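Local coordinates for enterobactin synthetase component F-related protein (Vibrio cholerae serotype O1, PDB 4OXI), which is an adenylation domain, AlmE, that binds glycyl-adenosine-5'-phosphate and probably uses ATP to activate glycine in a pathway that modifies lipopolysaccharide, at residues A[248-253]-A[371-376]; A[303-308]-A[332-337]. All blocks are in the same frame, centred on the assembly; numbering follows the deposited sequence.

Contact 1. Residues A[248-253]-A[371-376]; sequences KLFPLN and YHRFVA
Leu249 and Tyr371 reach for each other from opposite directions. The methyl CD1 of Leu249 sits over one face of the tyrosine ring, 3.8 Å from its centroid and 25° off the ring normal. This is a CH-pi contact, shifted toward the phenol end: CD1 is 3.5 Å from Tyr371 CE2. Phe250 meets the same ring with its edge. The pair is an offset edge-to-face one, with centroids 5.9 Å apart and planes at 83°, and Phe250 CZ lies 3.9 Å from Tyr371 CD1. The tyrosine ring is thus gripped by a methyl and by an aromatic edge from two consecutive residues. Tyr371 CG lies between its backbone N and carbonyl carbon (chi1 77°), and the ring stands toward the helix end. Arg373 adds a looser contact. Its chain runs extended from CG to NE, and NE comes within 3.9 Å of Phe250 CE1, with the guanidinium inclined to the phenyl ring, neither over its face nor at its edge. Phe250 is the first residue to leave helical geometry, and its carbonyl O is hydrogen-bonded to Tyr275 OH. Phe389 meets the Tyr371 ring nearly parallel and also touches Leu249. The contact joins the C-terminal end of helix 236-249 to strand 370-373, with Ile357 and Leu359 of the adjacent strand 356-360 packed against Phe250 and Tyr371 respectively.

Contact 2. Residues A[303-308]-A[332-337]; sequences LTVWLS and LSFFCG. With GAP (glycyl-adenosine-5'-phosphate), chain B.
Thr304 O accepts the first of five backbone hydrogen bonds between residues 303-308 and 332-337, whose strands 305-308 and 332-336 run parallel with axes 4.7 Å apart and directions 9° from each other. Trp306 is bonded through both its N and its O, and Phe334 N meets Trp306 O at 2.7 Å in a nearly straight bond (170° at the hydrogen). The last bond, Cys336 N to Ser308 O at 3.1 Å, has its donor above the carbonyl plane. Val305, Leu307, Leu332 and Phe334 line one face of the sheet. There Leu307 CD1 touches Phe334 CB at 3.5 Å and reaches on to Cys336 CB. Val305 CG1 approaches the edge of the Phe334 ring. Helix 311-318 links the two strands, a beta-alpha-beta crossover between parallel neighbours, and helix 268-279 covers this face through His271, Asp272 and Tyr275. The other face carries Trp306, Ser308, Ser333 and Phe335. Trp306 CG is anti to the backbone N (chi1 -179°), and NE1 donates to Ser308 OG at 2.8 Å, with OG tilted out of the indole plane. That bond ties the indole to its own strand. CE1 of Phe335 lies 4.1 Å from Trp306 CD1, at the indole edge, with the ring planes oblique. Ser333 OG is hydrogen-bonded to Trp348 NE1. At the end of the pairing the chain enters the ligand pocket: Cys336, still paired through its N, packs SG on CA of the glycyl group at 3.4 Å, and Gly337 N lies 3.0 Å from N7 of the adenine.

Overall arrangement
Both contacts reach one mixed sheet, in which strands 305-308, 332-336, 356-360 and 370-373 follow one another. Contact 2 joins strand 305-308 to its neighbour 332-336 in the buried interior and ends at the ligand. Contact 1 lies nearer the surface, farther from the chain centre, and ties a helix end to strand 370-373. Its chemistry is that of side chains alone, aromatic and aliphatic, whereas contact 2 rests on backbone hydrogen bonds with apolar packing added. In sequence contact 2 is nested within the loop that contact 1 closes. The two touch directly: Leu252 packs on Val305 and Leu332, and Phe250 meets Phe334 edge-to-face.

Contact 1. Residues A[248-253]-A[371-376]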
loop_
_atom_site.group_PDB
_atom_site.type_symbol
_atom_site.label_atom_id
_atom_site.label_comp_id
_atom_site.label_asym_id
_atom_site.label_seq_id
_atom_site.Cartn_x
_atom_site.Cartn_y
_atom_site.Cartn_z
ATOM N N LYS A 248 11.312 -16.491 0.363
ATOM C CA LYS A 248 12.561 -17.243 0.333
ATOM C C LYS A 248 13.708 -16.560 1.085
ATOM O O LYS A 248 14.515 -17.239 1.712
ATOM C CB LYS A 248 12.948 -17.650 -1.097
ATOM C CG LYS A 248 13.703 -16.617 -1.904
ATOM C CD LYS A 248 14.674 -17.330 -2.845
ATOM C CE LYS A 248 15.358 -16.374 -3.797
ATOM N NZ LYS A 248 14.426 -15.892 -4.854
ATOM N N LEU A 249 13.764 -15.229 1.058
ATOM C CA LEU A 249 14.733 -14.499 1.886
ATOM C C LEU A 249 14.408 -14.503 3.381
ATOM O O LEU A 249 15.313 -14.601 4.220
ATOM C CB LEU A 249 14.868 -13.056 1.418
ATOM C CG LEU A 249 15.769 -12.849 0.213
ATOM C CD1 LEU A 249 15.878 -11.373 -0.081
ATOM C CD2 LEU A 249 17.134 -13.451 0.496
ATOM N N PHE A 250 13.123 -14.379 3.717
ATOM C CA PHE A 250 12.714 -14.306 5.116
ATOM C C PHE A 250 11.525 -15.221 5.386
ATOM O O PHE A 250 10.409 -14.748 5.622
ATOM C CB PHE A 250 12.348 -12.870 5.478
ATOM C CG PHE A 250 13.384 -11.871 5.071
ATOM C CD1 PHE A 250 14.519 -11.685 5.838
ATOM C CD2 PHE A 250 13.224 -11.125 3.919
ATOM C CE1 PHE A 250 15.478 -10.770 5.466
ATOM C CE2 PHE A 250 14.177 -10.203 3.534
ATOM C CZ PHE A 250 15.310 -10.025 4.306
ATOM N N PRO A 251 11.762 -16.540 5.371
ATOM C CA PRO A 251 10.655 -17.489 5.530
ATOM C C PRO A 251 10.037 -17.440 6.923
ATOM O O PRO A 251 10.754 -17.299 7.914
ATOM C CB PRO A 251 11.321 -18.849 5.284
ATOM C CG PRO A 251 12.766 -18.634 5.660
ATOM C CD PRO A 251 13.074 -17.207 5.281
ATOM N N LEU A 252 8.714 -17.550 6.995
ATOM C CA LEU A 252 8.030 -17.614 8.279
ATOM C C LEU A 252 7.589 -19.041 8.504
ATOM O O LEU A 252 7.662 -19.861 7.603
ATOM C CB LEU A 252 6.779 -16.732 8.268
ATOM C CG LEU A 252 6.967 -15.256 7.922
ATOM C CD1 LEU A 252 5.635 -14.476 8.012
ATOM C CD2 LEU A 252 8.017 -14.670 8.831
ATOM N N ASN A 253 7.100 -19.331 9.699
ATOM C CA ASN A 253 6.440 -20.605 9.956
ATOM C C ASN A 253 5.040 -20.341 10.510
ATOM O O ASN A 253 4.708 -19.204 10.854
ATOM C CB ASN A 253 7.246 -21.423 10.962
ATOM C CG ASN A 253 7.460 -20.675 12.245
ATOM O OD1 ASN A 253 6.556 -20.593 13.063
ATOM N ND2 ASN A 253 8.645 -20.080 12.412
ATOM N N TYR A 371 16.000 -4.401 -0.751
ATOM C CA TYR A 371 16.003 -4.599 0.691
ATOM C C TYR A 371 17.432 -4.484 1.205
ATOM O O TYR A 371 18.395 -4.694 0.461
ATOM C CB TYR A 371 15.483 -5.988 1.040
ATOM C CG TYR A 371 16.521 -7.064 0.804
ATOM C CD1 TYR A 371 17.245 -7.605 1.861
ATOM C CD2 TYR A 371 16.786 -7.532 -0.481
ATOM C CE1 TYR A 371 18.204 -8.582 1.649
ATOM C CE2 TYR A 371 17.749 -8.512 -0.701
ATOM C CZ TYR A 371 18.448 -9.032 0.370
ATOM O OH TYR A 371 19.394 -10.006 0.166
ATOM N N HIS A 372 17.561 -4.186 2.488
ATOM C CA HIS A 372 18.855 -4.123 3.116
ATOM C C HIS A 372 18.728 -4.459 4.594
ATOM O O HIS A 372 17.966 -3.804 5.302
ATOM C CB HIS A 372 19.416 -2.717 2.993
ATOM C CG HIS A 372 20.814 -2.596 3.507
ATOM N ND1 HIS A 372 21.891 -3.161 2.857
ATOM C CD2 HIS A 372 21.311 -1.986 4.611
ATOM C CE1 HIS A 372 22.994 -2.898 3.539
ATOM N NE2 HIS A 372 22.669 -2.190 4.605
ATOM N N ARG A 373 19.466 -5.458 5.076
ATOM C CA ARG A 373 19.472 -5.723 6.519
ATOM C C ARG A 373 20.231 -4.628 7.256
ATOM O O ARG A 373 21.394 -4.342 6.946
ATOM C CB ARG A 373 20.096 -7.075 6.851
ATOM C CG ARG A 373 19.358 -8.247 6.273
ATOM C CD ARG A 373 19.911 -9.583 6.793
ATOM N NE ARG A 373 19.339 -10.684 6.024
ATOM C CZ ARG A 373 19.722 -11.005 4.788
ATOM N NH1 ARG A 373 19.135 -12.016 4.153
ATOM N NH2 ARG A 373 20.692 -10.315 4.182
ATOM N N PHE A 374 19.569 -4.014 8.230
ATOM C CA PHE A 374 20.185 -2.976 9.023
ATOM C C PHE A 374 21.419 -3.535 9.739
ATOM O O PHE A 374 21.345 -4.572 10.403
ATOM C CB PHE A 374 19.184 -2.454 10.042
ATOM C CG PHE A 374 19.772 -1.512 11.036
ATOM C CD1 PHE A 374 20.234 -0.271 10.641
ATOM C CD2 PHE A 374 19.860 -1.866 12.378
ATOM C CE1 PHE A 374 20.776 0.616 11.574
ATOM C CE2 PHE A 374 20.398 -0.993 13.317
ATOM C CZ PHE A 374 20.852 0.251 12.916
ATOM N N VAL A 375 22.541 -2.839 9.578
ATOM C CA VAL A 375 23.803 -3.180 10.228
ATOM C C VAL A 375 24.114 -2.099 11.252
ATOM O O VAL A 375 24.408 -0.960 10.886
ATOM C CB VAL A 375 24.957 -3.225 9.198
ATOM C CG1 VAL A 375 26.269 -3.588 9.873
ATOM C CG2 VAL A 375 24.642 -4.204 8.054
ATOM N N ALA A 376 24.030 -2.440 12.534
ATOM C CA ALA A 376 24.318 -1.489 13.611
ATOM C C ALA A 376 25.708 -0.848 13.496
ATOM O O ALA A 376 25.906 0.309 13.872
ATOM C CB ALA A 376 24.173 -2.176 14.959
#

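Contact 2. Residues A[303-308]-A[332-337]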
loop_
_atom_site.group_PDB
_atom_site.type_symbol
_atom_site.label_atom_id
_atom_site.label_comp_id
_atom_site.label_asym_id
_atom_site.label_seq_id
_atom_site.Cartn_x
_atom_site.Cartn_y
_atom_site.Cartn_z
ATOM N N LEU A 303 3.428 -10.075 18.709
ATOM C CA LEU A 303 3.674 -10.173 17.270
ATOM C C LEU A 303 5.116 -10.569 17.013
ATOM O O LEU A 303 6.020 -10.113 17.707
ATOM C CB LEU A 303 3.392 -8.840 16.579
ATOM C CG LEU A 303 1.947 -8.342 16.674
ATOM C CD1 LEU A 303 1.709 -7.213 15.671
ATOM C CD2 LEU A 303 0.950 -9.470 16.446
ATOM N N THR A 304 5.329 -11.410 16.007
ATOM C CA THR A 304 6.675 -11.861 15.687
ATOM C C THR A 304 7.168 -11.200 14.407
ATOM O O THR A 304 8.378 -11.170 14.143
ATOM C CB THR A 304 6.744 -13.399 15.553
ATOM O OG1 THR A 304 5.893 -13.824 14.482
ATOM C CG2 THR A 304 6.285 -14.076 16.843
ATOM N N VAL A 305 6.234 -10.659 13.618
ATOM C CA VAL A 305 6.563 -10.030 12.328
ATOM C C VAL A 305 5.830 -8.692 12.162
ATOM O O VAL A 305 4.619 -8.605 12.396
ATOM C CB VAL A 305 6.203 -10.968 11.130
ATOM C CG1 VAL A 305 6.649 -10.366 9.809
ATOM C CG2 VAL A 305 6.837 -12.333 11.293
ATOM N N TRP A 306 6.560 -7.661 11.737
ATOM C CA TRP A 306 6.006 -6.315 11.606
ATOM C C TRP A 306 6.453 -5.619 10.319
ATOM O O TRP A 306 7.617 -5.721 9.931
ATOM C CB TRP A 306 6.424 -5.457 12.805
ATOM C CG TRP A 306 5.878 -4.052 12.756
ATOM C CD1 TRP A 306 6.497 -2.950 12.243
ATOM C CD2 TRP A 306 4.603 -3.606 13.245
ATOM N NE1 TRP A 306 5.684 -1.841 12.382
ATOM C CE2 TRP A 306 4.514 -2.220 12.995
ATOM C CE3 TRP A 306 3.522 -4.250 13.865
ATOM C CZ2 TRP A 306 3.387 -1.460 13.351
ATOM C CZ3 TRP A 306 2.403 -3.492 14.224
ATOM C CH2 TRP A 306 2.346 -2.115 13.967
ATOM N N LEU A 307 5.527 -4.914 9.664
ATOM C CA LEU A 307 5.857 -4.056 8.519
ATOM C C LEU A 307 5.053 -2.766 8.599
ATOM O O LEU A 307 3.817 -2.803 8.743
ATOM C CB LEU A 307 5.553 -4.756 7.192
ATOM C CG LEU A 307 5.602 -3.851 5.949
ATOM C CD1 LEU A 307 6.999 -3.295 5.686
ATOM C CD2 LEU A 307 5.123 -4.583 4.716
ATOM N N SER A 308 5.740 -1.632 8.513
ATOM C CA SER A 308 5.066 -0.340 8.448
ATOM C C SER A 308 6.031 0.720 7.928
ATOM O O SER A 308 7.202 0.435 7.709
ATOM C CB SER A 308 4.578 0.065 9.831
ATOM O OG SER A 308 5.688 0.373 10.663
ATOM N N LEU A 332 11.178 -10.260 13.249
ATOM C CA LEU A 332 11.402 -9.614 11.963
ATOM C C LEU A 332 10.657 -8.282 11.860
ATOM O O LEU A 332 9.422 -8.250 11.904
ATOM C CB LEU A 332 10.996 -10.539 10.811
ATOM C CG LEU A 332 11.940 -11.672 10.391
ATOM C CD1 LEU A 332 11.191 -12.700 9.557
ATOM C CD2 LEU A 332 13.140 -11.134 9.612
ATOM N N SER A 333 11.417 -7.198 11.702
ATOM C CA SER A 333 10.869 -5.850 11.596
ATOM C C SER A 333 11.182 -5.307 10.223
ATOM O O SER A 333 12.362 -5.117 9.888
ATOM C CB SER A 333 11.520 -4.930 12.630
ATOM O OG SER A 333 11.113 -5.263 13.949
ATOM N N PHE A 334 10.151 -5.048 9.421
ATOM C CA PHE A 334 10.386 -4.437 8.114
ATOM C C PHE A 334 9.888 -2.994 8.120
ATOM O O PHE A 334 8.843 -2.698 8.710
ATOM C CB PHE A 334 9.659 -5.197 7.005
ATOM C CG PHE A 334 10.098 -6.627 6.823
ATOM C CD1 PHE A 334 11.093 -6.951 5.914
ATOM C CD2 PHE A 334 9.464 -7.657 7.508
ATOM C CE1 PHE A 334 11.478 -8.281 5.715
ATOM C CE2 PHE A 334 9.837 -8.966 7.320
ATOM C CZ PHE A 334 10.850 -9.281 6.414
ATOM N N PHE A 335 10.617 -2.103 7.460
ATOM C CA PHE A 335 10.154 -0.733 7.285
ATOM C C PHE A 335 10.250 -0.343 5.816
ATOM O O PHE A 335 11.223 -0.689 5.139
ATOM C CB PHE A 335 10.937 0.221 8.188
ATOM C CG PHE A 335 10.731 -0.061 9.654
ATOM C CD1 PHE A 335 9.516 0.230 10.267
ATOM C CD2 PHE A 335 11.723 -0.662 10.407
ATOM C CE1 PHE A 335 9.302 -0.056 11.619
ATOM C CE2 PHE A 335 11.520 -0.943 11.757
ATOM C CZ PHE A 335 10.305 -0.650 12.358
ATOM N N CYS A 336 9.221 0.338 5.311
ATOM C CA CYS A 336 9.189 0.723 3.907
ATOM C C CYS A 336 8.482 2.045 3.780
ATOM O O CYS A 336 7.595 2.361 4.589
ATOM C CB CYS A 336 8.414 -0.310 3.081
ATOM S SG CYS A 336 8.495 -0.033 1.271
ATOM N N GLY A 337 8.858 2.824 2.773
ATOM C CA GLY A 337 8.068 3.988 2.422
ATOM C C GLY A 337 8.744 5.335 2.549
ATOM O O GLY A 337 8.405 6.257 1.800
HETATM N N GAP B . 5.282 0.275 -1.865
HETATM C CA GAP B . 5.845 0.930 -0.648
HETATM C C GAP B . 5.613 2.421 -0.795
HETATM O O GAP B . 5.935 3.226 0.060
HETATM P PA GAP B . 4.563 4.363 -2.434
HETATM O O1A GAP B . 4.301 4.253 -3.916
HETATM O O2A GAP B . 3.488 4.882 -1.494
HETATM O O3A GAP B . 4.988 2.873 -2.025
HETATM C "C5'" GAP B . 6.989 5.031 -3.173
HETATM O "O5'" GAP B . 5.896 5.248 -2.278
HETATM C "C4'" GAP B . 8.084 6.030 -2.857
HETATM O "O4'" GAP B . 8.368 5.995 -1.456
HETATM C "C3'" GAP B . 9.410 5.682 -3.497
HETATM O "O3'" GAP B . 9.472 6.151 -4.843
HETATM C "C2'" GAP B . 10.397 6.374 -2.572
HETATM O "O2'" GAP B . 10.410 7.771 -2.820
HETATM C "C1'" GAP B . 9.747 6.273 -1.217
HETATM N N9 GAP B . 10.336 5.135 -0.475
HETATM C C8 GAP B . 9.812 3.898 -0.391
HETATM N N7 GAP B . 10.585 3.091 0.379
HETATM C C5 GAP B . 11.641 3.826 0.790
HETATM C C6 GAP B . 12.844 3.580 1.613
HETATM N N6 GAP B . 13.060 2.365 2.185
HETATM N N1 GAP B . 13.699 4.616 1.788
HETATM C C2 GAP B . 13.485 5.832 1.234
HETATM N N3 GAP B . 12.410 6.116 0.474
HETATM C C4 GAP B . 11.470 5.173 0.226
#